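Local coordinates for exodeoxyribonuclease 10 (Escherichia coli, PDB 4FZX), which degrades single-stranded and double-stranded DNA from the 3' end as a magnesium-dependent exonuclease of the DEDDh family, at residues R41-Q46 and I53-V58; C98-A103 and I110-M115; R104-G109 and S154-E159. All coordinates share one frame; numbering follows the deposited sequence.

Contact 1 of 3, residues R41-Q46 and I53-V58; sequences RPISPQ and ITEAMV. With nucleotides of chain A.
E55 OE2 accepts two hydrogen bonds: one from I43 N over 2.8 Å, nearly straight (168°), and one from water 2, which also donates to I43 O. The backbone N-H arrives from above the carboxylate, 35° out of its plane. Water 1 serves the other oxygen, bridging E55 OE1 to R41 O. Both oxygens of the acid are thus tied to the backbone of R41-Q46, which should restrain the carboxylate from turning. A bend at chi2 (-87°) brings the group back from the start of its own short helix toward that chain. Beside the acid, the end of I43 fits against the second segment, CD1 lying 3.7 Å from E55 CD and equally near I53 O. V58 CG2 reaches the same methyl at 4.2 Å, while V17 and M48 pack on I43 from strand 16-25 and helix 45-51. In this DEDDh exonuclease fold the contact joins the N-terminal ends of two successive helices that follow strand 28-36. Each has a side-chain N-cap: S44 OG accepts from A47 N, and T54 OG1 from M57 N at 3.2 Å. At the start of helix 45-51, Q46 turns to the DNA, where its OE1 accepts from N2 of DG17 of chain A at 2.8 Å and, weakly, from its N1. One amide oxygen thus accepts from two neighbouring guanine donors, with the extended Q46 chain running alongside N2.

Contact 2 of 3, residues C98-A103 and I110-M115; sequences CTMKLA and IKYSNM. With nucleotides of chain A.
The backbones come nearest at M100 and Y112, whose CA atoms are 6.1 Å apart, where the first turn of helix 99-106 faces the loop leading into helix 114-120. M100, present as selenomethionine, lays its CG 3.4 Å from Y112 CD2. Its SE sits at the edge of the phenol ring, 4.9 Å from the centroid and 81° off the normal, a Met-aromatic contact. Y112 CG stands between its own backbone N and carbonyl carbon (chi1 60°), which turns the ring toward the helix, with I110 O in plane at its edge. Earlier in the loop, I110 CG2 approaches A103 O. Next to the M100 contact on the same flank of the ring, Y112 CE2 meets the sugar oxygen O4' of DG15 of chain A at 3.4 Å; beyond it Y112 OH comes 3.3 Å from O4' of DC14 of chain A. R104 adds a cation-pi contact to the ring. An alanine in place of Y112 is likely to leave M100 without its aromatic neighbour and R104 without its cation-pi partner, and to open a gap beside the two sugars. The loop backbone is held as well, since Y112 O accepts from H80 NE2. Two phosphates are held beside the tyrosine: K111 NZ donates to DG15 of chain A OP1 and to S113 OG, both at 2.7 Å, and N114 N gives a straight bond of 2.9 Å (166°) to DA16 of chain A OP1, at a helix start capped by S113, where the helix dipole would probably favour the negative charge. Sugar packing on the tyrosine and phosphate binding by K111 and the start of helix 114-120, with the M100 side chain about 8 Å from a bound sodium ion, are consistent with the DNA-binding surface beside the metal site of a DEDDh exonuclease.

Contact 3 of 3, residues R104-G109 and S154-E159; sequences RRLWPG and SGWTAE. With nucleotides of chain B.
An ST turn at S154 sets the tryptophan of this surface contact, which joins the C-terminal end of helix 99-106 to the link between helices 136-154 and 158-165. S154 OG accepts from W156 N at 2.9 Å, and it is also bonded to I150 O in the preceding helix. The turn folds the indole back over its own anchor, S154 CB standing 3.4 Å above the centre of one ring face. From the other segment two side chains reach the six-membered ring of the indole. W156 CH2 meets R105 CG at 3.7 Å and L106 CB at 3.8 Å, both obliquely to the ring. R105 crosses the tryptophan at about a right angle, its guanidinium plane turned 86° from the indole; the methylene CG does the touching. With CG anti to the backbone N (chi1 -174°), L106 slides past W156 and brings CD1 within 3.8 Å of S154 CB, while its CG covers one face of W107. One residue before R105, R104 turns to the DNA instead, with OP1 of DT5 of chain B over one face of its guanidinium, 3.4 Å from NH2.

Contacts 2 and 3 share helix 99-106, with centres about 10 Å apart, and meet where Y112 OH lies 3.3 Å from R104 NH1. Contact 1 stands apart, its centre about 27 Å from that of contact 2, and lies across the chain's centre from contact 3. Contacts 1 and 2 are partly buried and each presents a side-chain-capped helix start to the DNA strand of chain A, whereas contact 3 is on the surface and apolar between its segments. The chemistry follows: a carboxylate bonded to backbone and waters in contact 1, a Met-aromatic contact beside a lysine and a helix-start N-H that donate to phosphates in contact 2, and indole packing on aliphatic carbons in contact 3.

Contact 1 of 3, residues R41-Q46 and I53-V58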
# COMPACT_ATOMS: atom_id res chain seq x y z
N ARG C 41 -37.77 -27.63 1.86
CA ARG C 41 -38.66 -26.48 1.77
C ARG C 41 -39.12 -26.30 0.33
O ARG C 41 -38.54 -26.89 -0.58
CB ARG C 41 -37.95 -25.22 2.26
CG ARG C 41 -36.98 -24.63 1.25
CD ARG C 41 -36.07 -23.61 1.91
NE ARG C 41 -35.20 -24.25 2.89
CZ ARG C 41 -34.34 -23.59 3.67
NH1 ARG C 41 -34.23 -22.27 3.56
NH2 ARG C 41 -33.59 -24.26 4.53
N PRO C 42 -40.16 -25.47 0.12
CA PRO C 42 -40.67 -25.27 -1.24
C PRO C 42 -39.64 -24.57 -2.13
O PRO C 42 -38.88 -23.73 -1.65
CB PRO C 42 -41.91 -24.37 -1.04
CG PRO C 42 -42.15 -24.34 0.47
CD PRO C 42 -40.82 -24.57 1.09
N ILE C 43 -39.65 -24.90 -3.41
CA ILE C 43 -38.81 -24.20 -4.38
C ILE C 43 -39.45 -22.86 -4.75
O ILE C 43 -40.59 -22.82 -5.22
CB ILE C 43 -38.66 -25.03 -5.66
CG1 ILE C 43 -38.08 -26.41 -5.35
CG2 ILE C 43 -37.83 -24.29 -6.71
CD1 ILE C 43 -38.34 -27.41 -6.45
N SER C 44 -38.70 -21.77 -4.60
CA SER C 44 -39.20 -20.45 -4.97
C SER C 44 -39.25 -20.26 -6.48
O SER C 44 -38.41 -20.79 -7.20
CB SER C 44 -38.34 -19.36 -4.33
OG SER C 44 -37.11 -19.21 -5.03
N PRO C 45 -40.21 -19.47 -6.96
CA PRO C 45 -40.34 -19.27 -8.41
C PRO C 45 -39.13 -18.56 -9.01
O PRO C 45 -38.80 -18.77 -10.18
CB PRO C 45 -41.60 -18.40 -8.55
CG PRO C 45 -41.96 -17.96 -7.14
CD PRO C 45 -41.40 -18.99 -6.23
N GLN C 46 -38.47 -17.73 -8.22
CA GLN C 46 -37.26 -17.07 -8.65
C GLN C 46 -36.14 -18.10 -8.88
O GLN C 46 -35.47 -18.07 -9.90
CB GLN C 46 -36.86 -16.00 -7.61
CG GLN C 46 -35.78 -15.03 -8.07
CD GLN C 46 -35.66 -13.79 -7.15
OE1 GLN C 46 -35.37 -13.90 -5.94
NE2 GLN C 46 -35.85 -12.60 -7.73
N ILE C 53 -35.77 -26.66 -12.22
CA ILE C 53 -36.11 -27.89 -11.57
C ILE C 53 -37.42 -27.69 -10.85
O ILE C 53 -37.54 -26.79 -10.01
CB ILE C 53 -35.01 -28.31 -10.56
CG1 ILE C 53 -33.68 -28.49 -11.30
CG2 ILE C 53 -35.43 -29.59 -9.81
CD1 ILE C 53 -32.44 -28.47 -10.42
N THR C 54 -38.42 -28.49 -11.21
CA THR C 54 -39.77 -28.34 -10.72
C THR C 54 -39.93 -29.21 -9.48
O THR C 54 -39.08 -30.04 -9.20
CB THR C 54 -40.78 -28.82 -11.76
OG1 THR C 54 -40.61 -30.23 -11.94
CG2 THR C 54 -40.57 -28.11 -13.12
N GLU C 55 -41.04 -29.04 -8.77
CA GLU C 55 -41.30 -29.82 -7.55
C GLU C 55 -41.51 -31.29 -7.90
O GLU C 55 -41.08 -32.18 -7.15
CB GLU C 55 -42.51 -29.26 -6.80
CG GLU C 55 -42.31 -27.84 -6.25
CD GLU C 55 -41.66 -27.81 -4.86
OE1 GLU C 55 -41.27 -28.90 -4.35
OE2 GLU C 55 -41.55 -26.70 -4.27
N ALA C 56 -42.15 -31.54 -9.04
CA ALA C 56 -42.39 -32.90 -9.47
C ALA C 56 -41.09 -33.62 -9.83
O ALA C 56 -41.00 -34.84 -9.69
CB ALA C 56 -43.38 -32.95 -10.62
N MSE C 57 -40.09 -32.87 -10.29
CA MSE C 57 -38.82 -33.50 -10.65
C MSE C 57 -38.08 -34.03 -9.42
O MSE C 57 -37.27 -34.94 -9.52
CB MSE C 57 -37.92 -32.53 -11.43
CG MSE C 57 -38.19 -32.49 -12.91
SE MSE C 57 -37.37 -30.92 -13.74
CE MSE C 57 -35.50 -31.53 -13.73
N VAL C 58 -38.42 -33.51 -8.24
CA VAL C 58 -37.67 -33.86 -7.03
C VAL C 58 -38.51 -34.48 -5.91
O VAL C 58 -37.97 -34.84 -4.86
CB VAL C 58 -36.81 -32.67 -6.49
CG1 VAL C 58 -35.80 -32.23 -7.53
CG2 VAL C 58 -37.68 -31.51 -6.08
P DG A 17 -25.54 -20.39 -8.56
OP1 DG A 17 -25.18 -21.78 -8.92
OP2 DG A 17 -25.51 -19.36 -9.62
O5' DG A 17 -26.96 -20.36 -7.85
C5' DG A 17 -27.24 -21.31 -6.84
C4' DG A 17 -28.71 -21.35 -6.50
O4' DG A 17 -29.05 -20.15 -5.81
C3' DG A 17 -29.68 -21.43 -7.67
O3' DG A 17 -29.88 -22.79 -8.00
C2' DG A 17 -30.95 -20.82 -7.08
C1' DG A 17 -30.39 -19.80 -6.10
N9 DG A 17 -30.31 -18.47 -6.66
C8 DG A 17 -29.27 -17.96 -7.40
N7 DG A 17 -29.48 -16.73 -7.77
C5 DG A 17 -30.71 -16.42 -7.21
C6 DG A 17 -31.44 -15.22 -7.27
O6 DG A 17 -31.09 -14.17 -7.83
N1 DG A 17 -32.66 -15.32 -6.59
C2 DG A 17 -33.10 -16.45 -5.93
N2 DG A 17 -34.31 -16.37 -5.33
N3 DG A 17 -32.42 -17.59 -5.88
C4 DG A 17 -31.25 -17.49 -6.54
O HOH W 1 -40.33 -28.52 -1.97
O HOH W 2 -42.55 -24.51 -5.33

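Contact 2 of 3, residues C98-A103 and I110-M115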
# COMPACT_ATOMS: atom_id res chain seq x y z
N CYS C 98 -12.34 -21.12 -3.38
CA CYS C 98 -13.31 -20.32 -4.12
C CYS C 98 -12.74 -19.80 -5.43
O CYS C 98 -11.79 -19.03 -5.42
CB CYS C 98 -13.80 -19.16 -3.26
SG CYS C 98 -15.10 -18.20 -4.06
N THR C 99 -13.29 -20.22 -6.56
CA THR C 99 -12.81 -19.75 -7.86
C THR C 99 -13.18 -18.30 -8.13
O THR C 99 -12.54 -17.63 -8.95
CB THR C 99 -13.27 -20.62 -9.02
OG1 THR C 99 -14.68 -20.85 -8.94
CG2 THR C 99 -12.51 -21.94 -9.04
N MSE C 100 -14.15 -17.79 -7.40
CA MSE C 100 -14.52 -16.39 -7.52
C MSE C 100 -13.45 -15.49 -6.93
O MSE C 100 -13.00 -14.54 -7.56
CB MSE C 100 -15.86 -16.11 -6.85
CG MSE C 100 -16.38 -14.72 -7.11
SE MSE C 100 -17.95 -14.30 -6.01
CE MSE C 100 -19.24 -15.26 -7.08
N LYS C 101 -13.06 -15.79 -5.70
CA LYS C 101 -11.97 -15.08 -5.07
C LYS C 101 -10.72 -15.22 -5.92
O LYS C 101 -9.96 -14.27 -6.07
CB LYS C 101 -11.72 -15.61 -3.67
CG LYS C 101 -12.78 -15.19 -2.66
CD LYS C 101 -12.64 -15.94 -1.35
CE LYS C 101 -13.26 -15.16 -0.21
NZ LYS C 101 -12.31 -14.14 0.35
N LEU C 102 -10.48 -16.42 -6.43
CA LEU C 102 -9.28 -16.63 -7.23
C LEU C 102 -9.29 -15.76 -8.50
O LEU C 102 -8.29 -15.12 -8.83
CB LEU C 102 -9.11 -18.11 -7.59
CG LEU C 102 -8.86 -19.06 -6.42
CD1 LEU C 102 -8.73 -20.50 -6.90
CD2 LEU C 102 -7.63 -18.64 -5.62
N ALA C 103 -10.42 -15.73 -9.19
CA ALA C 103 -10.53 -14.98 -10.44
C ALA C 103 -10.28 -13.49 -10.23
O ALA C 103 -9.56 -12.85 -10.98
CB ALA C 103 -11.89 -15.21 -11.07
N ILE C 110 -11.92 -7.88 -13.21
CA ILE C 110 -12.69 -8.78 -14.10
C ILE C 110 -14.12 -8.99 -13.60
O ILE C 110 -14.39 -8.94 -12.40
CB ILE C 110 -11.96 -10.15 -14.31
CG1 ILE C 110 -12.37 -10.78 -15.64
CG2 ILE C 110 -12.22 -11.09 -13.15
CD1 ILE C 110 -11.41 -11.85 -16.15
N LYS C 111 -15.05 -9.20 -14.52
CA LYS C 111 -16.39 -9.63 -14.12
C LYS C 111 -16.34 -11.09 -13.66
O LYS C 111 -15.57 -11.89 -14.19
CB LYS C 111 -17.39 -9.44 -15.27
CG LYS C 111 -18.65 -10.27 -15.12
CD LYS C 111 -19.92 -9.41 -15.23
CE LYS C 111 -21.19 -10.28 -15.15
NZ LYS C 111 -21.14 -11.22 -13.96
N TYR C 112 -17.07 -11.41 -12.60
CA TYR C 112 -16.70 -12.58 -11.81
C TYR C 112 -17.85 -13.51 -11.43
O TYR C 112 -17.69 -14.39 -10.55
CB TYR C 112 -15.84 -12.20 -10.60
CG TYR C 112 -16.48 -11.23 -9.62
CD1 TYR C 112 -16.30 -9.86 -9.75
CD2 TYR C 112 -17.18 -11.70 -8.52
CE1 TYR C 112 -16.86 -8.96 -8.83
CE2 TYR C 112 -17.71 -10.82 -7.57
CZ TYR C 112 -17.59 -9.45 -7.76
OH TYR C 112 -18.11 -8.59 -6.81
N SER C 113 -18.97 -13.41 -12.15
CA SER C 113 -19.93 -14.50 -12.16
C SER C 113 -19.38 -15.70 -12.92
O SER C 113 -18.48 -15.55 -13.75
CB SER C 113 -21.27 -14.05 -12.76
OG SER C 113 -21.17 -13.95 -14.16
N ASN C 114 -19.92 -16.88 -12.64
CA ASN C 114 -19.40 -18.12 -13.22
C ASN C 114 -19.40 -18.09 -14.76
O ASN C 114 -18.37 -18.37 -15.38
CB ASN C 114 -20.17 -19.35 -12.68
CG ASN C 114 -19.39 -20.67 -12.84
OD1 ASN C 114 -18.17 -20.71 -12.74
ND2 ASN C 114 -20.12 -21.76 -13.01
N MSE C 115 -20.54 -17.74 -15.35
CA MSE C 115 -20.64 -17.75 -16.82
C MSE C 115 -19.94 -16.57 -17.48
O MSE C 115 -19.38 -16.71 -18.57
CB MSE C 115 -22.09 -17.83 -17.29
CG MSE C 115 -22.22 -18.05 -18.83
SE MSE C 115 -21.33 -19.72 -19.45
CE MSE C 115 -21.51 -19.48 -21.40
P DG A 15 -22.37 -9.82 -10.28
OP1 DG A 15 -21.76 -10.00 -11.60
OP2 DG A 15 -23.81 -9.46 -10.19
O5' DG A 15 -22.14 -11.16 -9.44
C5' DG A 15 -20.85 -11.76 -9.42
C4' DG A 15 -20.79 -12.83 -8.34
O4' DG A 15 -20.81 -12.22 -7.02
C3' DG A 15 -21.94 -13.81 -8.36
O3' DG A 15 -21.57 -14.90 -9.18
C2' DG A 15 -22.04 -14.25 -6.90
C1' DG A 15 -21.58 -13.01 -6.14
N9 DG A 15 -22.69 -12.17 -5.71
C8 DG A 15 -23.49 -11.42 -6.53
N7 DG A 15 -24.39 -10.73 -5.87
C5 DG A 15 -24.14 -11.03 -4.54
C6 DG A 15 -24.80 -10.58 -3.38
O6 DG A 15 -25.75 -9.78 -3.33
N1 DG A 15 -24.26 -11.13 -2.22
C2 DG A 15 -23.19 -12.02 -2.20
N2 DG A 15 -22.81 -12.48 -0.99
N3 DG A 15 -22.57 -12.45 -3.30
C4 DG A 15 -23.09 -11.91 -4.42
P DA A 16 -22.68 -15.89 -9.72
OP1 DA A 16 -21.92 -16.88 -10.50
OP2 DA A 16 -23.80 -15.10 -10.29
O5' DA A 16 -23.20 -16.63 -8.39
C5' DA A 16 -22.36 -17.50 -7.66
C4' DA A 16 -23.14 -18.16 -6.53
O4' DA A 16 -23.29 -17.20 -5.44
C3' DA A 16 -24.57 -18.58 -6.89
O3' DA A 16 -24.59 -19.95 -7.37
C2' DA A 16 -25.32 -18.42 -5.56
C1' DA A 16 -24.59 -17.25 -4.92
N9 DA A 16 -25.25 -16.00 -5.19
C8 DA A 16 -25.64 -15.51 -6.40
N7 DA A 16 -26.31 -14.39 -6.32
C5 DA A 16 -26.36 -14.13 -4.97
C6 DA A 16 -26.95 -13.10 -4.24
N6 DA A 16 -27.61 -12.08 -4.81
N1 DA A 16 -26.86 -13.16 -2.90
C2 DA A 16 -26.21 -14.20 -2.35
N3 DA A 16 -25.62 -15.24 -2.93
C4 DA A 16 -25.73 -15.13 -4.26
P DC A 14 -22.72 -3.90 -9.68
OP1 DC A 14 -22.17 -3.58 -11.02
OP2 DC A 14 -24.17 -3.78 -9.40
O5' DC A 14 -22.27 -5.39 -9.27
C5' DC A 14 -20.98 -5.60 -8.72
C4' DC A 14 -20.87 -6.97 -8.06
O4' DC A 14 -20.88 -6.82 -6.63
C3' DC A 14 -21.95 -7.98 -8.40
O3' DC A 14 -21.49 -8.73 -9.52
C2' DC A 14 -21.98 -8.86 -7.16
C1' DC A 14 -21.41 -7.98 -6.04
N1 DC A 14 -22.42 -7.54 -5.07
C2 DC A 14 -22.34 -8.00 -3.76
O2 DC A 14 -21.42 -8.77 -3.46
N3 DC A 14 -23.25 -7.58 -2.86
C4 DC A 14 -24.20 -6.71 -3.23
N4 DC A 14 -25.08 -6.32 -2.29
C5 DC A 14 -24.30 -6.24 -4.58
C6 DC A 14 -23.40 -6.67 -5.45

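Contact 3 of 3, residues R104-G109 and S154-E159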
# COMPACT_ATOMS: atom_id res chain seq x y z
N ARG C 104 -10.89 -12.96 -9.18
CA ARG C 104 -10.78 -11.56 -8.81
C ARG C 104 -9.35 -11.17 -8.45
O ARG C 104 -8.90 -10.06 -8.76
CB ARG C 104 -11.70 -11.24 -7.63
CG ARG C 104 -13.17 -11.27 -7.97
CD ARG C 104 -13.99 -10.65 -6.84
NE ARG C 104 -13.99 -9.19 -6.90
CZ ARG C 104 -14.62 -8.40 -6.04
NH1 ARG C 104 -15.30 -8.91 -5.02
NH2 ARG C 104 -14.57 -7.08 -6.20
N ARG C 105 -8.64 -12.08 -7.79
CA ARG C 105 -7.24 -11.86 -7.44
C ARG C 105 -6.31 -12.00 -8.65
O ARG C 105 -5.35 -11.28 -8.77
CB ARG C 105 -6.80 -12.80 -6.30
CG ARG C 105 -5.28 -13.00 -6.18
CD ARG C 105 -4.63 -11.93 -5.31
NE ARG C 105 -5.31 -11.80 -4.03
CZ ARG C 105 -4.82 -12.24 -2.87
NH1 ARG C 105 -3.63 -12.83 -2.82
NH2 ARG C 105 -5.53 -12.09 -1.76
N LEU C 106 -6.64 -12.90 -9.56
CA LEU C 106 -5.77 -13.18 -10.71
C LEU C 106 -5.95 -12.17 -11.85
O LEU C 106 -4.99 -11.88 -12.59
CB LEU C 106 -6.01 -14.61 -11.22
CG LEU C 106 -5.12 -15.18 -12.33
CD1 LEU C 106 -3.64 -15.15 -11.95
CD2 LEU C 106 -5.58 -16.63 -12.63
N TRP C 107 -7.18 -11.66 -12.01
CA TRP C 107 -7.48 -10.66 -13.04
C TRP C 107 -8.24 -9.46 -12.44
O TRP C 107 -9.46 -9.37 -12.55
CB TRP C 107 -8.30 -11.28 -14.18
CG TRP C 107 -7.67 -12.50 -14.82
CD1 TRP C 107 -6.55 -12.53 -15.61
CD2 TRP C 107 -8.14 -13.85 -14.75
NE1 TRP C 107 -6.29 -13.81 -16.01
CE2 TRP C 107 -7.24 -14.64 -15.50
CE3 TRP C 107 -9.23 -14.47 -14.12
CZ2 TRP C 107 -7.41 -16.03 -15.65
CZ3 TRP C 107 -9.39 -15.85 -14.26
CH2 TRP C 107 -8.48 -16.61 -15.03
N PRO C 108 -7.52 -8.53 -11.80
CA PRO C 108 -8.20 -7.45 -11.07
C PRO C 108 -9.25 -6.73 -11.94
O PRO C 108 -9.00 -6.46 -13.11
CB PRO C 108 -7.06 -6.49 -10.70
CG PRO C 108 -5.82 -7.38 -10.65
CD PRO C 108 -6.05 -8.47 -11.66
N GLY C 109 -10.43 -6.51 -11.38
CA GLY C 109 -11.46 -5.78 -12.09
C GLY C 109 -12.21 -6.58 -13.13
O GLY C 109 -13.07 -6.05 -13.82
N SER C 154 -1.75 -19.22 -13.35
CA SER C 154 -1.11 -18.68 -12.15
C SER C 154 0.05 -19.53 -11.66
O SER C 154 0.98 -19.03 -11.01
CB SER C 154 -2.13 -18.54 -11.02
OG SER C 154 -2.54 -19.80 -10.54
N GLY C 155 -0.04 -20.83 -11.88
CA GLY C 155 0.84 -21.78 -11.21
C GLY C 155 0.57 -21.94 -9.72
O GLY C 155 1.43 -22.42 -8.98
N TRP C 156 -0.63 -21.55 -9.27
CA TRP C 156 -1.01 -21.75 -7.87
C TRP C 156 -1.26 -23.22 -7.54
O TRP C 156 -1.77 -23.96 -8.37
CB TRP C 156 -2.22 -20.90 -7.47
CG TRP C 156 -1.97 -19.43 -7.46
CD1 TRP C 156 -0.79 -18.79 -7.18
CD2 TRP C 156 -2.94 -18.39 -7.70
NE1 TRP C 156 -0.96 -17.42 -7.26
CE2 TRP C 156 -2.26 -17.16 -7.60
CE3 TRP C 156 -4.29 -18.40 -8.05
CZ2 TRP C 156 -2.91 -15.93 -7.78
CZ3 TRP C 156 -4.94 -17.17 -8.24
CH2 TRP C 156 -4.24 -15.96 -8.10
N THR C 157 -0.88 -23.63 -6.34
CA THR C 157 -1.15 -24.98 -5.86
C THR C 157 -2.45 -24.95 -5.11
O THR C 157 -2.94 -23.88 -4.75
CB THR C 157 -0.08 -25.45 -4.85
OG1 THR C 157 -0.03 -24.52 -3.76
CG2 THR C 157 1.30 -25.52 -5.52
N ALA C 158 -2.97 -26.13 -4.79
CA ALA C 158 -4.14 -26.26 -3.94
C ALA C 158 -4.00 -25.46 -2.64
O ALA C 158 -4.92 -24.75 -2.24
CB ALA C 158 -4.41 -27.72 -3.65
N GLU C 159 -2.81 -25.51 -2.05
CA GLU C 159 -2.51 -24.81 -0.79
C GLU C 159 -2.57 -23.29 -0.94
O GLU C 159 -3.08 -22.59 -0.08
CB GLU C 159 -1.12 -25.21 -0.28
CG GLU C 159 -1.02 -26.66 0.17
CD GLU C 159 -1.75 -26.89 1.48
OE1 GLU C 159 -2.04 -28.07 1.79
OE2 GLU C 159 -2.03 -25.90 2.19
P DT B 5 -11.00 -5.96 -3.49
OP1 DT B 5 -11.90 -6.94 -4.12
OP2 DT B 5 -9.55 -6.05 -3.77
O5' DT B 5 -11.47 -4.46 -3.84
C5' DT B 5 -12.76 -4.23 -4.42
C4' DT B 5 -13.15 -2.75 -4.32
O4' DT B 5 -14.11 -2.55 -3.24
C3' DT B 5 -12.02 -1.76 -4.07
O3' DT B 5 -12.21 -0.65 -4.92
C2' DT B 5 -12.22 -1.36 -2.61
C1' DT B 5 -13.74 -1.39 -2.52
N1 DT B 5 -14.30 -1.51 -1.13
C2 DT B 5 -15.47 -0.85 -0.82
O2 DT B 5 -16.05 -0.12 -1.61
N3 DT B 5 -15.93 -1.03 0.46
C4 DT B 5 -15.35 -1.83 1.43
O4 DT B 5 -15.85 -1.93 2.55
C5 DT B 5 -14.14 -2.52 1.04
C7 DT B 5 -13.43 -3.41 2.03
C6 DT B 5 -13.68 -2.33 -0.20